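Local coordinates for protein flavin-dependent thymidylate synthase (Helicobacter pylori, PDB 3AH5) that catalyses the reductive methylation of dUMP to dTMP, with methylenetetrahydrofolate as methyl donor and NAD(P)H and FADH2 as reductant, working as a homotetramer, at residues N169-R174 with D185-L190; M1-K6 with F59-L64. One frame throughout, in Å; residues are numbered along the deposited sequence.

Interaction 1: N169-R174 with D185-L190; sequences NFLTLR and DLAKAL. With FAD (flavin-adenine dinucleotide), chain H.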
loop_
_atom_site.group_PDB
_atom_site.type_symbol
_atom_site.label_atom_id
_atom_site.label_comp_id
_atom_site.label_asym_id
_atom_site.label_seq_id
_atom_site.Cartn_x
_atom_site.Cartn_y
_atom_site.Cartn_z
ATOM N N ASN A 169 12.438 7.089 2.539
ATOM C CA ASN A 169 11.629 7.869 1.605
ATOM C C ASN A 169 11.181 9.172 2.263
ATOM O O ASN A 169 11.249 10.253 1.659
ATOM C CB ASN A 169 10.392 7.072 1.197
ATOM C CG ASN A 169 9.571 7.770 0.135
ATOM O OD1 ASN A 169 8.371 8.007 0.311
ATOM N ND2 ASN A 169 10.206 8.096 -0.979
ATOM N N PHE A 170 10.712 9.059 3.504
ATOM C CA PHE A 170 10.237 10.221 4.243
ATOM C C PHE A 170 11.359 11.234 4.471
ATOM O O PHE A 170 11.187 12.427 4.215
ATOM C CB PHE A 170 9.655 9.796 5.593
ATOM C CG PHE A 170 9.139 10.944 6.403
ATOM C CD1 PHE A 170 7.831 11.391 6.246
ATOM C CD2 PHE A 170 9.986 11.630 7.276
ATOM C CE1 PHE A 170 7.375 12.508 6.945
ATOM C CE2 PHE A 170 9.539 12.746 7.979
ATOM C CZ PHE A 170 8.234 13.187 7.812
ATOM N N LEU A 171 12.507 10.749 4.946
ATOM C CA LEU A 171 13.652 11.614 5.209
ATOM C C LEU A 171 14.185 12.257 3.936
ATOM O O LEU A 171 14.616 13.411 3.943
ATOM C CB LEU A 171 14.766 10.822 5.896
ATOM C CG LEU A 171 14.394 10.225 7.254
ATOM C CD1 LEU A 171 15.576 9.446 7.803
ATOM C CD2 LEU A 171 13.986 11.332 8.209
ATOM N N THR A 172 14.163 11.508 2.841
ATOM C CA THR A 172 14.634 12.032 1.563
ATOM C C THR A 172 13.696 13.134 1.074
ATOM O O THR A 172 14.138 14.174 0.579
ATOM C CB THR A 172 14.691 10.921 0.494
ATOM O OG1 THR A 172 15.737 9.999 0.822
ATOM C CG2 THR A 172 14.945 11.512 -0.886
ATOM N N LEU A 173 12.397 12.898 1.227
ATOM C CA LEU A 173 11.371 13.848 0.803
ATOM C C LEU A 173 11.221 15.070 1.712
ATOM O O LEU A 173 10.989 16.181 1.236
ATOM C CB LEU A 173 10.016 13.139 0.726
ATOM C CG LEU A 173 9.754 12.190 -0.445
ATOM C CD1 LEU A 173 8.548 11.303 -0.133
ATOM C CD2 LEU A 173 9.514 13.015 -1.709
ATOM N N ARG A 174 11.358 14.871 3.018
ATOM C CA ARG A 174 11.157 15.968 3.946
ATOM C C ARG A 174 12.381 16.730 4.463
ATOM O O ARG A 174 12.233 17.854 4.950
ATOM C CB ARG A 174 10.311 15.469 5.117
ATOM C CG ARG A 174 8.979 14.878 4.687
ATOM C CD ARG A 174 8.100 15.906 3.979
ATOM N NE ARG A 174 6.878 15.299 3.457
ATOM C CZ ARG A 174 5.908 15.975 2.850
ATOM N NH1 ARG A 174 6.008 17.291 2.682
ATOM N NH2 ARG A 174 4.834 15.336 2.418
ATOM N N ASP A 185 12.259 19.845 10.077
ATOM C CA ASP A 185 12.567 19.643 11.495
ATOM C C ASP A 185 12.090 18.266 11.969
ATOM O O ASP A 185 12.771 17.588 12.741
ATOM C CB ASP A 185 11.906 20.718 12.358
ATOM C CG ASP A 185 12.478 22.094 12.118
ATOM O OD1 ASP A 185 13.589 22.191 11.554
ATOM O OD2 ASP A 185 11.823 23.083 12.503
ATOM N N LEU A 186 10.913 17.862 11.511
ATOM C CA LEU A 186 10.372 16.563 11.876
ATOM C C LEU A 186 11.350 15.497 11.371
ATOM O O LEU A 186 11.700 14.564 12.090
ATOM C CB LEU A 186 9.012 16.371 11.210
ATOM C CG LEU A 186 7.977 15.414 11.806
ATOM C CD1 LEU A 186 7.259 14.752 10.652
ATOM C CD2 LEU A 186 8.605 14.376 12.718
ATOM N N ALA A 187 11.797 15.654 10.127
ATOM C CA ALA A 187 12.725 14.711 9.516
ATOM C C ALA A 187 13.981 14.533 10.360
ATOM O O ALA A 187 14.400 13.414 10.642
ATOM C CB ALA A 187 13.096 15.186 8.117
ATOM N N LYS A 188 14.583 15.646 10.762
ATOM C CA LYS A 188 15.785 15.597 11.572
ATOM C C LYS A 188 15.460 14.970 12.933
ATOM O O LYS A 188 16.152 14.055 13.384
ATOM C CB LYS A 188 16.344 17.013 11.742
ATOM C CG LYS A 188 17.595 17.118 12.599
ATOM C CD LYS A 188 18.763 16.388 11.959
ATOM C CE LYS A 188 20.050 16.612 12.753
ATOM N NZ LYS A 188 21.183 15.815 12.195
ATOM N N ALA A 189 14.401 15.459 13.576
ATOM C CA ALA A 189 13.993 14.938 14.872
ATOM C C ALA A 189 13.819 13.424 14.782
ATOM O O ALA A 189 14.287 12.686 15.652
ATOM C CB ALA A 189 12.697 15.598 15.324
ATOM N N LEU A 190 13.149 12.956 13.730
ATOM C CA LEU A 190 12.958 11.519 13.546
ATOM C C LEU A 190 14.316 10.821 13.478
ATOM O O LEU A 190 14.568 9.879 14.231
ATOM C CB LEU A 190 12.150 11.236 12.272
ATOM C CG LEU A 190 10.629 11.402 12.387
ATOM C CD1 LEU A 190 10.017 11.345 11.006
ATOM C CD2 LEU A 190 10.037 10.306 13.280
HETATM P PA FAD H . 4.307 7.235 0.621
HETATM O O1A FAD H . 4.982 8.125 1.659
HETATM O O2A FAD H . 2.806 7.095 0.654
HETATM O O5B FAD H . 5.066 5.961 0.482
HETATM C C5B FAD H . 4.678 4.924 -0.391
HETATM C C4B FAD H . 5.686 4.611 -1.509
HETATM O O4B FAD H . 4.996 3.515 -2.157
HETATM C C3B FAD H . 5.862 5.695 -2.606
HETATM O O3B FAD H . 7.157 6.265 -2.638
HETATM C C2B FAD H . 5.533 4.995 -3.927
HETATM O O2B FAD H . 6.625 4.609 -4.746
HETATM C C1B FAD H . 4.667 3.824 -3.520
HETATM N N9A FAD H . 3.207 4.032 -3.566
HETATM C C8A FAD H . 2.331 4.215 -2.522
HETATM N N7A FAD H . 1.091 4.360 -2.861
HETATM C C5A FAD H . 1.120 4.267 -4.240
HETATM C C6A FAD H . 0.070 4.337 -5.223
HETATM N N6A FAD H . -1.201 4.518 -4.863
HETATM N N1A FAD H . 0.411 4.209 -6.541
HETATM C C2A FAD H . 1.731 4.020 -6.864
HETATM N N3A FAD H . 2.795 3.934 -6.030
HETATM C C4A FAD H . 2.391 4.073 -4.689
HETATM N N1 FAD H . 0.657 16.773 -2.793
HETATM C C2 FAD H . -0.340 17.416 -3.420
HETATM O O2 FAD H . -1.473 16.908 -3.557
HETATM N N3 FAD H . -0.113 18.712 -3.911
HETATM C C4 FAD H . 1.111 19.397 -3.827
HETATM O O4 FAD H . 1.219 20.550 -4.287
HETATM C C4X FAD H . 2.155 18.698 -3.190
HETATM N N5 FAD H . 3.419 19.316 -3.049
HETATM C C5X FAD H . 4.421 18.625 -2.366
HETATM C C6 FAD H . 5.699 19.254 -2.194
HETATM C C7 FAD H . 6.728 18.637 -1.505
HETATM C C7M FAD H . 8.053 19.395 -1.368
HETATM C C8 FAD H . 6.540 17.339 -0.942
HETATM C C8M FAD H . 7.626 16.614 -0.173
HETATM C C9 FAD H . 5.255 16.682 -1.104
HETATM C C9A FAD H . 4.190 17.295 -1.805
HETATM N N10 FAD H . 2.860 16.695 -1.994
HETATM C C10 FAD H . 1.884 17.397 -2.670
HETATM C "C1'" FAD H . 2.459 15.363 -1.492
HETATM C "C2'" FAD H . 3.210 14.247 -2.145
HETATM O "O2'" FAD H . 2.984 14.362 -3.561
HETATM C "C3'" FAD H . 2.755 12.891 -1.614
HETATM O "O3'" FAD H . 2.977 12.842 -0.210
HETATM C "C4'" FAD H . 3.604 11.818 -2.231
HETATM O "O4'" FAD H . 3.435 11.867 -3.656
HETATM C "C5'" FAD H . 3.247 10.419 -1.786
HETATM O "O5'" FAD H . 4.302 9.727 -2.409
HETATM P P FAD H . 5.351 9.128 -1.435
HETATM O O1P FAD H . 6.447 8.607 -2.240
HETATM O O2P FAD H . 5.619 10.148 -0.376
HETATM O O3P FAD H . 4.577 7.884 -0.798
#
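Phe170 holds its ring trans to the main-chain nitrogen (chi1 -180°), which carries it off helix 169-174 toward helix 185-190, where Leu186 and Leu190 receive it. Both leucines cross the ring at about a right angle and use their CD1 methyls: that of Leu186 lies 3.4 Å from Phe170 CZ, and that of Leu190 equally close to Phe170 CE2. Ala187 CA meets the ring edge near its plane, 4.0 Å from Phe170 CE2. Arg174 CG rests over one ring face, 3.6 Å above it, so the aromatic group is held by its own helix as well as by the opposite one.

The CA atoms of Ala187 and Leu171 are the nearest across the helices, 5.4 Å apart. Ala187 CB packs on Arg174 CB and lies 4.0 Å from Leu171 CD2. Beyond CB, Arg174 leaves the interface: a bend at chi2 (-62°) turns the chain toward the ligands, and the flavin methyl C8M sits 3.3 Å above one guanidinium face. NH2 of Arg174 is hydrogen-bonded to O2 of dUMP, in keeping with its predicted part in ionising N3 of that substrate. One face of the helix packs on helix 185-190, while Arg174 and Leu173 are turned to the ligands.

The short axes run roughly antiparallel, at 142° and 9.0 Å apart, as two helices of one chain joined by a short connection. Leu72 of helix 66-72 touches Phe170 and Leu186, His75 meets the Phe170 ring edge-to-face, and strand 2-8 lies against helix 181-193.

Interaction 2: M1-K6 with F59-L64; sequences MEVICK and FEIKGL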
loop_
_atom_site.group_PDB
_atom_site.type_symbol
_atom_site.label_atom_id
_atom_site.label_comp_id
_atom_site.label_asym_id
_atom_site.label_seq_id
_atom_site.Cartn_x
_atom_site.Cartn_y
_atom_site.Cartn_z
ATOM N N MET A 1 8.548 20.885 19.290
ATOM C CA MET A 1 8.381 19.519 18.712
ATOM C C MET A 1 9.363 18.550 19.349
ATOM O O MET A 1 10.565 18.812 19.382
ATOM C CB MET A 1 8.630 19.556 17.208
ATOM C CG MET A 1 8.439 18.222 16.507
ATOM S SD MET A 1 9.440 18.097 14.987
ATOM C CE MET A 1 8.686 19.356 13.962
ATOM N N GLU A 2 8.848 17.440 19.865
ATOM C CA GLU A 2 9.689 16.422 20.476
ATOM C C GLU A 2 9.329 15.066 19.887
ATOM O O GLU A 2 8.155 14.701 19.806
ATOM C CB GLU A 2 9.506 16.376 21.994
ATOM C CG GLU A 2 10.478 15.401 22.663
ATOM C CD GLU A 2 10.179 15.140 24.130
ATOM O OE1 GLU A 2 10.905 14.326 24.748
ATOM O OE2 GLU A 2 9.224 15.742 24.667
ATOM N N VAL A 3 10.344 14.322 19.471
ATOM C CA VAL A 3 10.128 13.011 18.883
ATOM C C VAL A 3 10.915 11.975 19.666
ATOM O O VAL A 3 12.072 12.198 20.015
ATOM C CB VAL A 3 10.577 12.997 17.405
ATOM C CG1 VAL A 3 10.354 11.616 16.798
ATOM C CG2 VAL A 3 9.811 14.069 16.624
ATOM N N ILE A 4 10.274 10.845 19.940
ATOM C CA ILE A 4 10.886 9.761 20.695
ATOM C C ILE A 4 10.696 8.444 19.948
ATOM O O ILE A 4 9.629 8.198 19.397
ATOM C CB ILE A 4 10.211 9.587 22.079
ATOM C CG1 ILE A 4 10.257 10.888 22.878
ATOM C CG2 ILE A 4 10.895 8.473 22.846
ATOM C CD1 ILE A 4 11.636 11.269 23.364
ATOM N N CYS A 5 11.725 7.604 19.916
ATOM C CA CYS A 5 11.584 6.305 19.277
ATOM C C CYS A 5 11.304 5.337 20.426
ATOM O O CYS A 5 12.202 4.996 21.201
ATOM C CB CYS A 5 12.859 5.892 18.537
ATOM S SG CYS A 5 12.803 4.171 17.924
ATOM N N LYS A 6 10.047 4.918 20.532
ATOM C CA LYS A 6 9.593 4.026 21.589
ATOM C C LYS A 6 10.055 2.585 21.426
ATOM O O LYS A 6 10.287 1.888 22.408
ATOM C CB LYS A 6 8.066 4.093 21.675
ATOM C CG LYS A 6 7.566 5.439 22.190
ATOM C CD LYS A 6 6.215 5.836 21.610
ATOM C CE LYS A 6 5.103 4.890 22.001
ATOM N NZ LYS A 6 3.781 5.434 21.588
ATOM N N PHE A 59 7.486 5.417 16.953
ATOM C CA PHE A 59 7.797 6.748 17.454
ATOM C C PHE A 59 6.585 7.369 18.121
ATOM O O PHE A 59 5.466 6.872 18.008
ATOM C CB PHE A 59 8.175 7.694 16.307
ATOM C CG PHE A 59 9.395 7.297 15.531
ATOM C CD1 PHE A 59 10.671 7.594 16.006
ATOM C CD2 PHE A 59 9.267 6.711 14.279
ATOM C CE1 PHE A 59 11.805 7.323 15.234
ATOM C CE2 PHE A 59 10.393 6.435 13.506
ATOM C CZ PHE A 59 11.665 6.745 13.986
ATOM N N GLU A 60 6.837 8.483 18.796
ATOM C CA GLU A 60 5.807 9.289 19.435
ATOM C C GLU A 60 6.172 10.700 18.994
ATOM O O GLU A 60 7.345 11.067 19.002
ATOM C CB GLU A 60 5.868 9.187 20.958
ATOM C CG GLU A 60 4.964 10.199 21.652
ATOM C CD GLU A 60 4.806 9.937 23.140
ATOM O OE1 GLU A 60 4.241 8.881 23.514
ATOM O OE2 GLU A 60 5.247 10.790 23.937
ATOM N N ILE A 61 5.190 11.486 18.576
ATOM C CA ILE A 61 5.487 12.844 18.130
ATOM C C ILE A 61 4.665 13.880 18.886
ATOM O O ILE A 61 3.437 13.846 18.871
ATOM C CB ILE A 61 5.244 13.003 16.611
ATOM C CG1 ILE A 61 6.080 11.976 15.846
ATOM C CG2 ILE A 61 5.630 14.401 16.167
ATOM C CD1 ILE A 61 5.855 11.987 14.348
ATOM N N LYS A 62 5.351 14.800 19.549
ATOM C CA LYS A 62 4.677 15.836 20.315
ATOM C C LYS A 62 4.967 17.227 19.780
ATOM O O LYS A 62 6.085 17.512 19.355
ATOM C CB LYS A 62 5.109 15.768 21.780
ATOM C CG LYS A 62 4.699 14.500 22.499
ATOM C CD LYS A 62 5.107 14.547 23.958
ATOM C CE LYS A 62 4.417 13.449 24.752
ATOM N NZ LYS A 62 4.767 13.505 26.201
ATOM N N GLY A 63 3.946 18.081 19.789
ATOM C CA GLY A 63 4.114 19.452 19.344
ATOM C C GLY A 63 4.099 19.759 17.858
ATOM O O GLY A 63 4.470 20.865 17.465
ATOM N N LEU A 64 3.677 18.811 17.029
ATOM C CA LEU A 64 3.626 19.052 15.591
ATOM C C LEU A 64 2.338 19.800 15.274
ATOM O O LEU A 64 1.287 19.483 15.824
ATOM C CB LEU A 64 3.648 17.722 14.829
ATOM C CG LEU A 64 3.770 17.785 13.301
ATOM C CD1 LEU A 64 5.141 18.314 12.922
ATOM C CD2 LEU A 64 3.561 16.401 12.707
HETATM O O HOH W 1 6.343 22.466 19.269
#
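Cys5 and Phe59 face each other as a non-hydrogen-bonded pair of antiparallel strands, and the phenyl ring turns in beside the cysteine. Phe59 CE1 comes within 3.8 Å of Cys5 CB, while Cys5 SG stands 4.8 Å from the ring centroid in an oblique sulfur-aromatic contact, 33° off the normal. At the same ring, Ile4 O approaches the edge near its plane. Val3 shares this face of the sheet: its two methyls divide the work, CG1 leaning obliquely on Phe59 CD1 and Val3 CG2 reaching Ile61 CG2 at 4.2 Å. Farther along, the side chains of Met1 and Leu64 run side by side in the same direction, and Met1 CE touches Leu64 CD1.

The other face is largely charged, with Glu2, Glu60 and Lys62 beside Ile4. Lys6 bends at chi2 and chi3 (64° at the latter), which lays its CD against Glu60 CB at 3.4 Å and carries NZ to a long salt bridge with Glu60 OE1. Glu60 OE2 pairs with Lys62 NZ at 3.6 Å on its own strand, so one carboxylate lies between two ammonium groups, which would probably favour its charged form.

Two hydrogen-bonded pairs, Glu2 with Lys62 and Ile4 with Glu60, fix this register through four backbone bonds; Lys62 N to Glu2 O, 2.8 Å with 169° at the hydrogen, is the straightest. Beyond them a water accepts from Met1 N and donates to Gly63 O, where the chain turns its corner.

Strand 2-8 is outermost in the four-stranded sheet of this chain. Strand 56-65 lies next to it and is bonded in turn to strand 155-163 through Tyr160 and Leu158, while helix 181-193 packs on the face that carries Val3.

How the interactions relate
Interaction 1 is wholly buried and made by apolar side chains between helices, whereas interaction 2 is a partly buried strand pairing in which backbone hydrogen bonds set the register and side chains differ by face. The two meet directly: Ala189 CB lies 3.5 Å from Val3 CG2, and Leu190 CD2 touches both Val3 CG1 and Phe59 CD2. Helix 185-190 therefore lies between its partner helix and the apolar face of the sheet edge, while the opposite face is largely charged. Of the two contacts, interaction 1 alone holds residues that bind FAD and dUMP; interaction 2 lies farther from the ligands.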